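Local coordinates for CurK, CurL fusion protein (Moorea producens 3L, PDB 4MYZ) that joins the C-terminal docking domain of CurK to the N-terminal docking domain of CurL, the pair that links these successive modules of the curacin A polyketide synthase, at the interface of chains A and B. Sequence-based numbering; all coordinates share one arbitrary frame. Chains: chain A/B, CurK, CurL fusion protein.

The interface of chains A and B. Residues chain A 22, 25-26, 29, 60, 63-64, 67; chain B 29, 60, 64, 67.
B:Leu64 reaches from its helix (56-71) in the CurL part of the fusion into a groove between two helices of chain A, 15-32 from CurK and 56-71 from CurL, and illustrates how, in this fusion construct, helices can pack through one knob repeated by two-fold symmetry. Its two methyls divide the work. CG, anti to the carbonyl carbon (chi1 -69°), is brought to the groove, and chi2 of 162° spreads the methyls. CD1 faces one stretch of the CurK helix, 4.0 Å from CG1 of A:Val22, and also rests near CG1 of A:Ile26. CD2 reaches further along that helix to CD1 of A:Leu29 at 3.6 Å, and to CB of A:Ala63 on helix 56-71 at 3.9 Å, while the aliphatic root of A:Glu25 lies against CB of the leucine. An alanine in place of B:Leu64 would remove both methyls and would probably leave a gap beside A:Val22, A:Leu29 and A:Leu64.

Across the two-fold axis the twin leucines touch each other, CD2 of A:Leu64 standing 3.8 Å from CD2 of B:Leu64, their side chains crossing at about a right angle. A:Leu64 also meets B:Leu29 from the partner's CurK helix, again at nearly a right angle; CG of B:Leu29 is anti to its backbone N (chi1 -176°), and its CD2 meets CD2 of A:Leu64.

Alanines flank the leucine pair where the CurL helices pass one another, and their short side chains probably allow the helices to come close. The contacts described are between carbons, and apolar burial probably contributes to holding the chains together in this patch. A:Ala60 and B:Ala60 meet methyl to methyl, and at the other end CB of A:Ala67 faces CB of B:Ala67 at 4.0 Å.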
ATOM      1  N   VAL A  22      -5.476   0.484  -6.224  1.00 21.81           N
ATOM      2  CA  VAL A  22      -4.378  -0.158  -5.501  1.00 22.01           C
ATOM      3  C   VAL A  22      -3.527  -0.982  -6.469  1.00 21.97           C
ATOM      4  O   VAL A  22      -2.307  -0.865  -6.462  1.00 23.02           O
ATOM      5  CB  VAL A  22      -4.916  -0.998  -4.334  1.00 22.14           C
ATOM      6  CG1 VAL A  22      -3.863  -1.973  -3.834  1.00 22.89           C
ATOM      7  CG2 VAL A  22      -5.459  -0.134  -3.224  1.00 21.82           C
ATOM      8  N   GLU A  25      -1.316   1.182  -8.621  1.00 24.57           N
ATOM      9  CA  GLU A  25      -0.124   1.665  -7.909  1.00 25.26           C
ATOM     10  C   GLU A  25       0.931   0.587  -7.744  1.00 25.27           C
ATOM     11  O   GLU A  25       2.134   0.844  -7.867  1.00 26.70           O
ATOM     12  CB  GLU A  25      -0.509   2.225  -6.542  1.00 27.27           C
ATOM     13  CG  GLU A  25      -1.251   3.533  -6.625  1.00 31.00           C
ATOM     14  CD  GLU A  25      -0.565   4.623  -7.425  1.00 34.28           C
ATOM     15  OE1 GLU A  25       0.653   4.847  -7.299  1.00 37.28           O
ATOM     16  OE2 GLU A  25      -1.282   5.287  -8.169  1.00 40.44           O
ATOM     17  N   ILE A  26       0.470  -0.633  -7.482  1.00 25.09           N
ATOM     18  CA  ILE A  26       1.370  -1.756  -7.342  1.00 25.28           C
ATOM     19  C   ILE A  26       2.088  -2.029  -8.656  1.00 26.99           C
ATOM     20  O   ILE A  26       3.293  -2.297  -8.642  1.00 27.99           O
ATOM     21  CB  ILE A  26       0.637  -2.984  -6.805  1.00 24.88           C
ATOM     22  CG1 ILE A  26       0.127  -2.686  -5.390  1.00 24.51           C
ATOM     23  CG2 ILE A  26       1.549  -4.191  -6.789  1.00 26.18           C
ATOM     24  CD1 ILE A  26      -0.689  -3.797  -4.799  1.00 25.78           C
ATOM     25  N   LEU A  29       4.753   0.617  -9.072  1.00 29.41           N
ATOM     26  CA  LEU A  29       5.885   0.308  -8.206  1.00 30.34           C
ATOM     27  C   LEU A  29       6.739  -0.836  -8.743  1.00 32.40           C
ATOM     28  O   LEU A  29       7.966  -0.756  -8.650  1.00 34.64           O
ATOM     29  CB  LEU A  29       5.439  -0.034  -6.781  1.00 29.57           C
ATOM     30  CG  LEU A  29       5.030   1.190  -5.966  1.00 30.50           C
ATOM     31  CD1 LEU A  29       4.132   0.850  -4.789  1.00 30.25           C
ATOM     32  CD2 LEU A  29       6.246   1.916  -5.436  1.00 31.83           C
ATOM     33  N   ALA A  60      -1.283  -5.643  -1.611  1.00 22.06           N
ATOM     34  CA  ALA A  60      -0.833  -4.391  -0.993  1.00 21.74           C
ATOM     35  C   ALA A  60       0.151  -4.638   0.124  1.00 22.24           C
ATOM     36  O   ALA A  60       1.138  -3.911   0.229  1.00 22.50           O
ATOM     37  CB  ALA A  60      -2.029  -3.581  -0.477  1.00 22.53           C
ATOM     38  N   ALA A  63       3.442  -5.418  -1.489  1.00 24.52           N
ATOM     39  CA  ALA A  63       3.988  -4.223  -2.126  1.00 24.84           C
ATOM     40  C   ALA A  63       4.487  -3.196  -1.108  1.00 25.03           C
ATOM     41  O   ALA A  63       5.519  -2.537  -1.342  1.00 26.08           O
ATOM     42  CB  ALA A  63       2.954  -3.587  -3.039  1.00 25.08           C
ATOM     43  N   LEU A  64       3.780  -3.036  -0.008  1.00 23.88           N
ATOM     44  CA  LEU A  64       4.229  -2.117   1.053  1.00 24.44           C
ATOM     45  C   LEU A  64       5.542  -2.588   1.680  1.00 25.23           C
ATOM     46  O   LEU A  64       6.410  -1.757   1.962  1.00 25.90           O
ATOM     47  CB  LEU A  64       3.123  -1.942   2.101  1.00 25.39           C
ATOM     48  CG  LEU A  64       1.852  -1.181   1.694  1.00 26.13           C
ATOM     49  CD1 LEU A  64       0.706  -1.513   2.642  1.00 26.71           C
ATOM     50  CD2 LEU A  64       2.116   0.324   1.700  1.00 27.38           C
ATOM     51  N   ALA A  67       8.246  -1.867  -0.951  1.00 29.21           N
ATOM     52  CA  ALA A  67       8.498  -0.421  -1.031  1.00 28.84           C
ATOM     53  C   ALA A  67       9.266   0.062   0.194  1.00 30.32           C
ATOM     54  O   ALA A  67      10.227   0.842   0.056  1.00 29.53           O
ATOM     55  CB  ALA A  67       7.206   0.356  -1.217  1.00 29.53           C
TER
ATOM     56  N   LEU B  29       6.452   2.617   7.044  1.00 31.37           N
ATOM     57  CA  LEU B  29       6.718   3.389   5.839  1.00 32.98           C
ATOM     58  C   LEU B  29       6.601   4.879   6.102  1.00 37.59           C
ATOM     59  O   LEU B  29       7.405   5.659   5.579  1.00 37.47           O
ATOM     60  CB  LEU B  29       5.755   2.939   4.748  1.00 33.07           C
ATOM     61  CG  LEU B  29       5.805   3.462   3.333  1.00 36.56           C
ATOM     62  CD1 LEU B  29       7.125   3.067   2.713  1.00 38.10           C
ATOM     63  CD2 LEU B  29       4.643   2.865   2.561  1.00 38.17           C
ATOM     64  N   ALA B  60      -3.853   1.947   2.598  1.00 20.16           N
ATOM     65  CA  ALA B  60      -2.842   1.316   1.741  1.00 20.67           C
ATOM     66  C   ALA B  60      -2.720   2.060   0.444  1.00 21.01           C
ATOM     67  O   ALA B  60      -1.603   2.239  -0.032  1.00 21.93           O
ATOM     68  CB  ALA B  60      -3.143  -0.129   1.485  1.00 22.10           C
ATOM     69  N   LEU B  64       0.791   3.643  -0.709  1.00 21.84           N
ATOM     70  CA  LEU B  64       1.416   3.193  -1.961  1.00 22.30           C
ATOM     71  C   LEU B  64       1.692   4.380  -2.862  1.00 22.67           C
ATOM     72  O   LEU B  64       2.763   4.461  -3.511  1.00 23.24           O
ATOM     73  CB  LEU B  64       0.550   2.126  -2.669  1.00 23.03           C
ATOM     74  CG  LEU B  64       0.490   0.783  -1.952  1.00 24.27           C
ATOM     75  CD1 LEU B  64      -0.710  -0.001  -2.464  1.00 25.28           C
ATOM     76  CD2 LEU B  64       1.808   0.036  -2.108  1.00 26.47           C
ATOM     77  N   ALA B  67       4.662   6.249  -1.436  1.00 24.00           N
ATOM     78  CA  ALA B  67       5.910   5.514  -1.712  1.00 24.05           C
ATOM     79  C   ALA B  67       6.300   5.676  -3.173  1.00 24.68           C
ATOM     80  O   ALA B  67       7.468   5.899  -3.472  1.00 25.55           O
ATOM     81  CB  ALA B  67       5.769   4.049  -1.370  1.00 25.12           C
TER